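Local coordinates for 70 kDa protein (Xanthomonas sp., PDB 4B2N) that cleaves rubber oxidatively, acting as a processive oxygenase that carries two covalently attached heme c groups, at residues Glu135-Ser138 and Lys139-Leu143; Ala573-Ser577 and Ile578-Pro582; Met590-Ile593 and Asp594-Tyr597; Thr619-Gln622 and Ile623-Arg626. All coordinates share one frame; numbering follows the deposited sequence.

Interaction 1: residues Glu135-Ser138 and Lys139-Leu143; sequences EQVS and KRYGL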
loop_
_atom_site.group_PDB
_atom_site.type_symbol
_atom_site.label_atom_id
_atom_site.label_comp_id
_atom_site.label_asym_id
_atom_site.label_seq_id
_atom_site.Cartn_x
_atom_site.Cartn_y
_atom_site.Cartn_z
ATOM N N GLU A 135 -16.897 17.050 8.611
ATOM C CA GLU A 135 -16.751 16.936 7.172
ATOM C C GLU A 135 -15.489 17.600 6.623
ATOM O O GLU A 135 -14.871 17.085 5.700
ATOM C CB GLU A 135 -17.976 17.514 6.469
ATOM C CG GLU A 135 -17.843 17.486 4.938
ATOM C CD GLU A 135 -19.160 17.869 4.246
ATOM O OE1 GLU A 135 -19.608 19.029 4.329
ATOM O OE2 GLU A 135 -19.790 16.977 3.688
ATOM N N GLN A 136 -15.162 18.806 7.101
ATOM C CA GLN A 136 -13.945 19.473 6.676
ATOM C C GLN A 136 -12.673 18.664 6.959
ATOM O O GLN A 136 -11.720 18.708 6.162
ATOM C CB GLN A 136 -13.835 20.887 7.325
ATOM C CG GLN A 136 -14.877 21.823 6.677
ATOM C CD GLN A 136 -14.547 23.291 6.911
ATOM O OE1 GLN A 136 -15.349 24.068 7.480
ATOM N NE2 GLN A 136 -13.395 23.683 6.427
ATOM N N VAL A 137 -12.680 17.917 8.080
ATOM C CA VAL A 137 -11.542 17.044 8.332
ATOM C C VAL A 137 -11.346 16.073 7.174
ATOM O O VAL A 137 -10.222 15.942 6.693
ATOM C CB VAL A 137 -11.617 16.281 9.650
ATOM C CG1 VAL A 137 -10.454 15.280 9.794
ATOM C CG2 VAL A 137 -11.641 17.277 10.793
ATOM N N SER A 138 -12.416 15.400 6.776
ATOM C CA SER A 138 -12.410 14.415 5.656
ATOM C C SER A 138 -11.958 15.091 4.406
ATOM O O SER A 138 -11.131 14.555 3.683
ATOM C CB SER A 138 -13.828 13.845 5.434
ATOM O OG SER A 138 -13.953 12.693 6.308
ATOM N N LYS A 139 -12.542 16.247 4.119
ATOM C CA LYS A 139 -12.201 16.940 2.876
ATOM C C LYS A 139 -10.714 17.336 2.820
ATOM O O LYS A 139 -10.025 17.037 1.860
ATOM C CB LYS A 139 -13.056 18.201 2.711
ATOM C CG LYS A 139 -14.461 17.953 2.182
ATOM C CD LYS A 139 -15.256 19.253 2.403
ATOM C CE LYS A 139 -16.619 19.167 1.847
ATOM N NZ LYS A 139 -17.085 20.587 1.889
ATOM N N ARG A 140 -10.230 17.981 3.899
ATOM C CA ARG A 140 -8.866 18.518 3.938
ATOM C C ARG A 140 -7.846 17.401 3.809
ATOM O O ARG A 140 -6.849 17.505 3.076
ATOM C CB ARG A 140 -8.615 19.241 5.277
ATOM C CG ARG A 140 -7.237 19.934 5.323
ATOM C CD ARG A 140 -7.202 20.715 6.609
ATOM N NE ARG A 140 -5.899 21.299 6.850
ATOM C CZ ARG A 140 -5.562 22.525 6.447
ATOM N NH1 ARG A 140 -6.462 23.244 5.751
ATOM N NH2 ARG A 140 -4.351 23.015 6.727
ATOM N N TYR A 141 -8.099 16.293 4.483
ATOM C CA TYR A 141 -7.027 15.317 4.595
ATOM C C TYR A 141 -7.191 14.188 3.582
ATOM O O TYR A 141 -6.338 13.287 3.539
ATOM C CB TYR A 141 -6.953 14.763 6.017
ATOM C CG TYR A 141 -6.585 15.826 7.028
ATOM C CD1 TYR A 141 -5.419 16.625 6.856
ATOM C CD2 TYR A 141 -7.387 16.054 8.135
ATOM C CE1 TYR A 141 -5.130 17.660 7.770
ATOM C CE2 TYR A 141 -7.074 17.047 9.046
ATOM C CZ TYR A 141 -5.946 17.809 8.894
ATOM O OH TYR A 141 -5.736 18.802 9.848
ATOM N N GLY A 142 -8.260 14.228 2.802
ATOM C CA GLY A 142 -8.562 13.195 1.824
ATOM C C GLY A 142 -8.957 11.876 2.460
ATOM O O GLY A 142 -8.588 10.801 1.963
ATOM N N LEU A 143 -9.793 11.961 3.476
ATOM C CA LEU A 143 -10.328 10.787 4.210
ATOM C C LEU A 143 -11.864 10.717 3.983
ATOM O O LEU A 143 -12.389 11.409 3.057
ATOM C CB LEU A 143 -9.986 10.929 5.724
ATOM C CG LEU A 143 -8.482 11.088 5.946
ATOM C CD1 LEU A 143 -8.199 11.285 7.431
ATOM C CD2 LEU A 143 -7.708 9.870 5.385
HETATM O O HOH W 1 -17.710 21.108 4.524
#
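The last turn of helix 133-141 ends in a Schellman motif, in which Leu143 N reaches back five residues to Ser138 O at 2.9 Å and meets a lone pair in the carbonyl plane. Gly142 takes the positive phi of the reversal (69°), a conformation that suits glycine, and a weak bond from Gly142 N to Lys139 O (3.4 Å) is the inner partner. One turn earlier, Lys139 N donates to Glu135 O at 2.9 Å, and the side chains of these two residues cross at a slant on one flank. Glu135 holds CG anti to its amide nitrogen (chi1 177°) and Lys139 is extended beyond CG, which lays Glu135 CG against Lys139 CE at 3.7 Å. The charged ends form only a long salt bridge, Glu135 OE1 to Lys139 NZ at 3.8 Å. A water fills in between them, donating to Glu135 OE1 and accepting from Lys139 NZ, while NZ also bonds to Ala543 O. On another flank of the helix, Val137, which also touches Leu173 of strand 173-174, sets CG1 against the edge of the Tyr141 ring, in its plane and 3.6 Å from CD2. The aliphatic CG of Arg140 lies over one face of that ring, offset toward the rim. Asp224 of helix 218-226 takes both polar ends, as a salt bridge to Arg140 NE and a hydrogen bond with Tyr141 OH. Beyond the turn, the Leu143 side chain lies about 7 Å from that of Cys194, which is covalently attached to the first heme c.

Interaction 2: residues Ala573-Ser577 and Ile578-Pro582; sequences ACNNS and IFTSP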
loop_
_atom_site.group_PDB
_atom_site.type_symbol
_atom_site.label_atom_id
_atom_site.label_comp_id
_atom_site.label_asym_id
_atom_site.label_seq_id
_atom_site.Cartn_x
_atom_site.Cartn_y
_atom_site.Cartn_z
ATOM N N ALA A 573 -1.821 22.279 -17.760
ATOM C CA ALA A 573 -0.464 22.406 -18.297
ATOM C C ALA A 573 0.552 22.693 -17.209
ATOM O O ALA A 573 0.249 23.433 -16.267
ATOM C CB ALA A 573 -0.446 23.511 -19.349
ATOM N N CYS A 574 1.751 22.119 -17.273
ATOM C CA CYS A 574 2.761 22.560 -16.289
ATOM C C CYS A 574 3.202 23.990 -16.682
ATOM O O CYS A 574 3.045 24.364 -17.835
ATOM C CB CYS A 574 3.959 21.610 -16.254
ATOM S SG CYS A 574 4.843 21.640 -17.832
ATOM N N ASN A 575 3.757 24.756 -15.748
ATOM C CA ASN A 575 4.219 26.121 -16.031
ATOM C C ASN A 575 5.148 26.530 -14.884
ATOM O O ASN A 575 4.732 26.474 -13.701
ATOM C CB ASN A 575 3.006 27.061 -16.162
ATOM C CG ASN A 575 3.350 28.408 -16.810
ATOM O OD1 ASN A 575 4.384 28.994 -16.528
ATOM N ND2 ASN A 575 2.448 28.907 -17.639
ATOM N N ASN A 576 6.411 26.891 -15.172
ATOM C CA ASN A 576 7.278 27.335 -14.059
ATOM C C ASN A 576 7.034 28.777 -13.591
ATOM O O ASN A 576 7.614 29.208 -12.602
ATOM C CB ASN A 576 8.774 27.125 -14.340
ATOM C CG ASN A 576 9.089 25.724 -14.875
ATOM O OD1 ASN A 576 9.910 25.557 -15.781
ATOM N ND2 ASN A 576 8.405 24.735 -14.361
ATOM N N SER A 577 6.140 29.500 -14.250
ATOM C CA SER A 577 5.822 30.866 -13.779
ATOM C C SER A 577 5.206 30.856 -12.387
ATOM O O SER A 577 4.185 30.194 -12.156
ATOM C CB SER A 577 4.915 31.535 -14.774
ATOM O OG SER A 577 5.581 31.651 -16.026
ATOM N N ILE A 578 5.827 31.619 -11.480
ATOM C CA ILE A 578 5.467 31.714 -10.073
ATOM C C ILE A 578 4.080 32.331 -9.813
ATOM O O ILE A 578 3.485 32.078 -8.792
ATOM C CB ILE A 578 6.555 32.518 -9.289
ATOM C CG1 ILE A 578 7.648 31.555 -8.803
ATOM C CG2 ILE A 578 5.991 33.325 -8.097
ATOM C CD1 ILE A 578 8.727 31.289 -9.840
ATOM N N PHE A 579 3.596 33.163 -10.725
ATOM C CA PHE A 579 2.274 33.758 -10.584
ATOM C C PHE A 579 1.106 32.788 -10.906
ATOM O O PHE A 579 -0.054 33.139 -10.755
ATOM C CB PHE A 579 2.194 35.005 -11.485
ATOM C CG PHE A 579 2.205 34.699 -12.954
ATOM C CD1 PHE A 579 1.051 34.227 -13.603
ATOM C CD2 PHE A 579 3.356 34.954 -13.727
ATOM C CE1 PHE A 579 1.062 33.945 -14.967
ATOM C CE2 PHE A 579 3.364 34.701 -15.107
ATOM C CZ PHE A 579 2.217 34.193 -15.727
ATOM N N THR A 580 1.409 31.606 -11.443
ATOM C CA THR A 580 0.322 30.701 -11.860
ATOM C C THR A 580 -0.325 30.075 -10.612
ATOM O O THR A 580 0.352 29.953 -9.596
ATOM C CB THR A 580 0.786 29.570 -12.796
ATOM O OG1 THR A 580 1.844 28.813 -12.180
ATOM C CG2 THR A 580 1.267 30.128 -14.106
ATOM N N SER A 581 -1.601 29.693 -10.709
ATOM C CA SER A 581 -2.295 29.043 -9.608
ATOM C C SER A 581 -3.340 28.083 -10.163
ATOM O O SER A 581 -4.182 28.503 -10.904
ATOM C CB SER A 581 -2.994 30.073 -8.742
ATOM O OG SER A 581 -3.598 29.439 -7.633
ATOM N N PRO A 582 -3.276 26.768 -9.802
ATOM C CA PRO A 582 -2.255 26.257 -8.856
ATOM C C PRO A 582 -0.866 26.319 -9.476
ATOM O O PRO A 582 -0.716 26.159 -10.702
ATOM C CB PRO A 582 -2.617 24.782 -8.674
ATOM C CG PRO A 582 -3.874 24.543 -9.463
ATOM C CD PRO A 582 -4.064 25.688 -10.428
HETATM O O HOH W 2 2.162 26.237 -12.911
#
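Asn575 spreads its side-chain amide beneath the methyl group of Thr580: CG2 stands squarely over the amide plane, 3.8 Å from Asn575 CG. With CG opposite the backbone nitrogen (chi1 -165°), the Asn575 side chain is also directed along the chain, and its OD1 accepts from Ser577 N at 2.9 Å. The backbone of the same residue contributes as well, since a water donates to Asn575 O and to Thr580 OG1, tying the two segments together from another direction. Asn576 takes part through its carbonyl, whose oxygen lies 3.6 Å from Ile578 CD1. Ser577 carries most of the contact. Its O is gripped twice by Thr580: OG1 donates at 2.7 Å, nearly along the C=O axis, whereas Thr580 N, 3.2 Å away, approaches from 52° above the carbonyl plane. Thr580 OG1 therefore gives its proton to Ser577 O and receives one from the water. The CB of Ser577 sits over one face of the Phe579 ring, a CH-pi contact 4.0 Å from the ring centroid, with CE2 the nearest ring atom. Phe579 can fold back in this way because its CG is placed between its own amide nitrogen and carbonyl carbon (chi1 69°). At the two ends of the stretch, Cys574 is joined by a disulfide to Cys586 and Pro582 follows a cis peptide, so both ends of this surface loop are conformationally restricted. Between them, the chain makes an Asx turn at Asn575-Ser577, followed directly by a type I beta turn from Ser577 to Thr580.

Interaction 3: residues Met590-Ile593 and Asp594-Tyr597; sequences MATI and DILY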
loop_
_atom_site.group_PDB
_atom_site.type_symbol
_atom_site.label_atom_id
_atom_site.label_comp_id
_atom_site.label_asym_id
_atom_site.label_seq_id
_atom_site.Cartn_x
_atom_site.Cartn_y
_atom_site.Cartn_z
ATOM N N MET A 590 11.668 23.011 -9.650
ATOM C CA MET A 590 10.948 24.166 -9.091
ATOM C C MET A 590 10.083 23.753 -7.876
ATOM O O MET A 590 9.285 24.554 -7.369
ATOM C CB MET A 590 10.045 24.788 -10.149
ATOM C CG MET A 590 10.734 25.348 -11.378
ATOM S SD MET A 590 11.478 26.919 -10.949
ATOM C CE MET A 590 10.083 28.030 -10.685
ATOM N N ALA A 591 10.280 22.521 -7.401
ATOM C CA ALA A 591 9.564 21.987 -6.233
ATOM C C ALA A 591 9.555 22.894 -5.004
ATOM O O ALA A 591 10.580 23.403 -4.571
ATOM C CB ALA A 591 10.172 20.646 -5.874
ATOM N N THR A 592 8.403 23.069 -4.381
ATOM C CA THR A 592 8.338 23.915 -3.165
ATOM C C THR A 592 8.688 23.140 -1.893
ATOM O O THR A 592 8.872 21.929 -1.918
ATOM C CB THR A 592 6.925 24.484 -3.026
ATOM O OG1 THR A 592 5.990 23.416 -3.258
ATOM C CG2 THR A 592 6.698 25.590 -4.072
ATOM N N ILE A 593 8.778 23.834 -0.779
ATOM C CA ILE A 593 9.262 23.207 0.444
ATOM C C ILE A 593 8.396 22.012 0.927
ATOM O O ILE A 593 8.915 21.054 1.444
ATOM C CB ILE A 593 9.410 24.280 1.521
ATOM C CG1 ILE A 593 10.282 23.762 2.653
ATOM C CG2 ILE A 593 8.060 24.846 1.979
ATOM C CD1 ILE A 593 10.482 24.841 3.714
ATOM N N ASP A 594 7.078 22.086 0.748
ATOM C CA ASP A 594 6.175 21.021 1.137
ATOM C C ASP A 594 6.361 19.781 0.205
ATOM O O ASP A 594 6.029 18.679 0.573
ATOM C CB ASP A 594 4.727 21.495 1.045
ATOM C CG ASP A 594 4.326 21.834 -0.355
ATOM O OD1 ASP A 594 4.977 22.732 -0.957
ATOM O OD2 ASP A 594 3.389 21.205 -0.901
ATOM N N ILE A 595 6.880 19.980 -1.002
ATOM C CA ILE A 595 7.068 18.842 -1.886
ATOM C C ILE A 595 8.421 18.161 -1.589
ATOM O O ILE A 595 8.561 16.936 -1.711
ATOM C CB ILE A 595 6.985 19.263 -3.370
ATOM C CG1 ILE A 595 5.575 19.693 -3.722
ATOM C CG2 ILE A 595 7.463 18.148 -4.285
ATOM C CD1 ILE A 595 5.451 20.274 -5.147
ATOM N N LEU A 596 9.409 18.960 -1.222
ATOM C CA LEU A 596 10.739 18.459 -0.943
ATOM C C LEU A 596 10.868 17.837 0.435
ATOM O O LEU A 596 11.774 17.107 0.654
ATOM C CB LEU A 596 11.774 19.563 -1.095
ATOM C CG LEU A 596 11.857 20.163 -2.500
ATOM C CD1 LEU A 596 12.820 21.338 -2.444
ATOM C CD2 LEU A 596 12.314 19.142 -3.551
ATOM N N TYR A 597 9.966 18.122 1.366
ATOM C CA TYR A 597 10.201 17.639 2.722
ATOM C C TYR A 597 10.107 16.117 2.898
ATOM O O TYR A 597 9.195 15.479 2.377
ATOM C CB TYR A 597 9.261 18.302 3.697
ATOM C CG TYR A 597 9.614 18.061 5.145
ATOM C CD1 TYR A 597 10.734 18.702 5.734
ATOM C CD2 TYR A 597 8.838 17.188 5.943
ATOM C CE1 TYR A 597 11.079 18.498 7.032
ATOM C CE2 TYR A 597 9.188 16.967 7.255
ATOM C CZ TYR A 597 10.311 17.626 7.806
ATOM O OH TYR A 597 10.597 17.429 9.116
#
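Asp594 and Thr592 stand side by side, pointing the same way, and Thr592 OG1 donates a short 2.6 Å bond to Asp594 OD1. The hydroxyl comes in on the syn side of the carboxylate, 21° out of its plane. Both side chains adopt a positive chi1 (46° for Thr592, 64° for Asp594), which brings OG1 and OD1 together. Thr592 occupies the N-cap position, yet its hydroxyl is engaged with this carboxylate and makes no bond to a backbone amide of the first turn. Ile595 follows, with its N 2.9 Å from Thr592 O but well above the carbonyl plane. Its CG2 touches Ala591 CB at 4.0 Å, while CD1 rests near Thr592 OG1. Leu596 N is the second donor to Thr592 O, at 3.1 Å and more nearly in line with the carbonyl. The CD2 of Leu596 presses on Ala591 CB at 3.5 Å, a tight carbon-carbon approach. Tyr597 leaves the helix, keeping only a weak bond from its N to Ile593 O; its ring meets Trp242 edge-to-face and its OH bonds to Gln613 O. The single turn of helix 593-596 thus lies against helix 620-626, whose Gln622 packs on Ile593 and Asp594 and whose Arg626 forms a salt bridge with Asp594 OD2, and it leads into helix 599-607.

Interaction 4: residues Thr619-Gln622 and Ile623-Arg626; sequences TDQQ and IKSR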
loop_
_atom_site.group_PDB
_atom_site.type_symbol
_atom_site.label_atom_id
_atom_site.label_comp_id
_atom_site.label_asym_id
_atom_site.label_seq_id
_atom_site.Cartn_x
_atom_site.Cartn_y
_atom_site.Cartn_z
ATOM N N THR A 619 1.134 25.638 3.147
ATOM C CA THR A 619 0.280 26.833 2.940
ATOM C C THR A 619 -0.925 26.540 2.073
ATOM O O THR A 619 -0.964 25.521 1.434
ATOM C CB THR A 619 1.057 27.950 2.234
ATOM O OG1 THR A 619 1.418 27.543 0.917
ATOM C CG2 THR A 619 2.366 28.342 3.050
ATOM N N ASP A 620 -1.877 27.470 2.002
ATOM C CA ASP A 620 -3.086 27.182 1.272
ATOM C C ASP A 620 -2.733 27.183 -0.204
ATOM O O ASP A 620 -3.384 26.505 -0.940
ATOM C CB ASP A 620 -4.177 28.203 1.573
ATOM C CG ASP A 620 -4.685 28.116 3.021
ATOM O OD1 ASP A 620 -4.650 26.998 3.598
ATOM O OD2 ASP A 620 -5.097 29.171 3.571
ATOM N N GLN A 621 -1.743 27.976 -0.630
ATOM C CA GLN A 621 -1.379 27.926 -2.059
ATOM C C GLN A 621 -0.732 26.564 -2.418
ATOM O O GLN A 621 -0.978 26.007 -3.495
ATOM C CB GLN A 621 -0.468 29.136 -2.502
ATOM C CG GLN A 621 -1.215 30.402 -3.060
ATOM C CD GLN A 621 -2.158 30.233 -4.351
ATOM O OE1 GLN A 621 -1.837 29.513 -5.333
ATOM N NE2 GLN A 621 -3.318 30.953 -4.346
ATOM N N GLN A 622 0.050 26.016 -1.501
ATOM C CA GLN A 622 0.625 24.675 -1.732
ATOM C C GLN A 622 -0.459 23.622 -1.760
ATOM O O GLN A 622 -0.392 22.661 -2.573
ATOM C CB GLN A 622 1.699 24.350 -0.666
ATOM C CG GLN A 622 2.968 25.206 -0.812
ATOM C CD GLN A 622 3.776 25.338 0.499
ATOM O OE1 GLN A 622 3.413 24.808 1.560
ATOM N NE2 GLN A 622 4.912 26.048 0.411
ATOM N N ILE A 623 -1.504 23.813 -0.943
ATOM C CA ILE A 623 -2.625 22.852 -0.895
ATOM C C ILE A 623 -3.238 22.830 -2.306
ATOM O O ILE A 623 -3.512 21.762 -2.834
ATOM C CB ILE A 623 -3.594 23.220 0.245
ATOM C CG1 ILE A 623 -2.921 22.887 1.554
ATOM C CG2 ILE A 623 -4.954 22.512 0.144
ATOM C CD1 ILE A 623 -3.669 23.486 2.713
ATOM N N LYS A 624 -3.337 23.994 -2.960
ATOM C CA LYS A 624 -3.949 24.029 -4.277
ATOM C C LYS A 624 -3.169 23.184 -5.242
ATOM O O LYS A 624 -3.750 22.462 -6.062
ATOM C CB LYS A 624 -4.152 25.481 -4.821
ATOM C CG LYS A 624 -5.316 26.173 -4.153
ATOM C CD LYS A 624 -5.610 27.595 -4.649
ATOM C CE LYS A 624 -5.777 27.594 -6.188
ATOM N NZ LYS A 624 -6.271 28.948 -6.658
ATOM N N SER A 625 -1.866 23.207 -5.140
ATOM C CA SER A 625 -1.060 22.370 -6.024
ATOM C C SER A 625 -1.140 20.878 -5.656
ATOM O O SER A 625 -1.162 20.040 -6.522
ATOM C CB SER A 625 0.370 22.864 -5.926
ATOM O OG SER A 625 0.444 24.238 -6.346
ATOM N N ARG A 626 -1.174 20.549 -4.366
ATOM C CA ARG A 626 -1.295 19.124 -3.908
ATOM C C ARG A 626 -2.594 18.445 -4.414
ATOM O O ARG A 626 -2.676 17.214 -4.509
ATOM C CB ARG A 626 -1.316 19.033 -2.360
ATOM C CG ARG A 626 -0.075 19.592 -1.698
ATOM C CD ARG A 626 -0.179 19.346 -0.138
ATOM N NE ARG A 626 1.184 19.190 0.074
ATOM C CZ ARG A 626 1.887 18.145 0.391
ATOM N NH1 ARG A 626 1.421 16.997 0.979
ATOM N NH2 ARG A 626 3.165 18.414 0.247
HETATM O O HOH W 3 -0.380 27.072 -5.983
HETATM O O HOH W 4 -5.886 31.915 -5.746
#
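The amides of Ile623 and Lys624 reach back to the carbonyls of Thr619 and Asp620, opening helix 620-626 with bonds of 3.0 Å (Ile623 N to Thr619 O) and 3.2 Å (Lys624 N to Asp620 O). Arg626 N closes onto Gln622 O at 2.9 Å, while Gln621 O receives only weak bonds from Lys624 N and Ser625 N. A water lies within hydrogen-bonding distance of Gln621 O, Gln621 OE1 and Ser625 OG, linking the two side chains over the turn; with two protons it can donate to only two of them at a time. Ser625 OG is also hydrogen-bonded to Phe583 O. A second water accepts from Gln621 NE2 and Lys624 NZ. These two side chains run alongside each other: Gln621 bends at chi2 (-59°) to bring NE2 to 4.1 Å from Lys624 CD, while Gln621 OE1 and Lys624 NZ both meet Ser581 OG. Ile623 lies beside Asp620, with CD1 3.8 Å from OD1, and lays CG1 close to Thr619 O; the other oxygen of Asp620 forms a salt bridge to Lys549. The guanidinium of Arg626 is held by a salt bridge to Asp217, besides the one to Asp594, and NH1 also bonds to Ser243 O. Its side chain is about 11 Å from a bound heme c. At the start of the helix, Thr619 OG1 accepts from Gln622 N at 3.2 Å, and Gln622 OE1 accepts from Thr619 N at 2.9 Å, from above the amide plane. This reciprocal pairing is a capping box, with glutamine in the place often taken by glutamate.

Along the chain the four contacts come strictly in series, with none nesting or crossing, and each joins adjacent segments without closing a longer loop. Interaction 1 ends helix 133-141 far upstream in sequence, yet Arg140 NH2 packs on Ile623 CD1 of interaction 4. Interaction 2 shapes the loop after strand 570-571, and Met590 CE of interaction 3 rests against its Asn576 and Ile578. Pro582 of the same loop packs on the backbone of Lys624. Helix 620-626 is therefore touched by all three of the others: helix 133-141, the disulfide-bearing loop and helix 593-596. Interactions 3 and 4 lie closest, their centres about 11 Å apart.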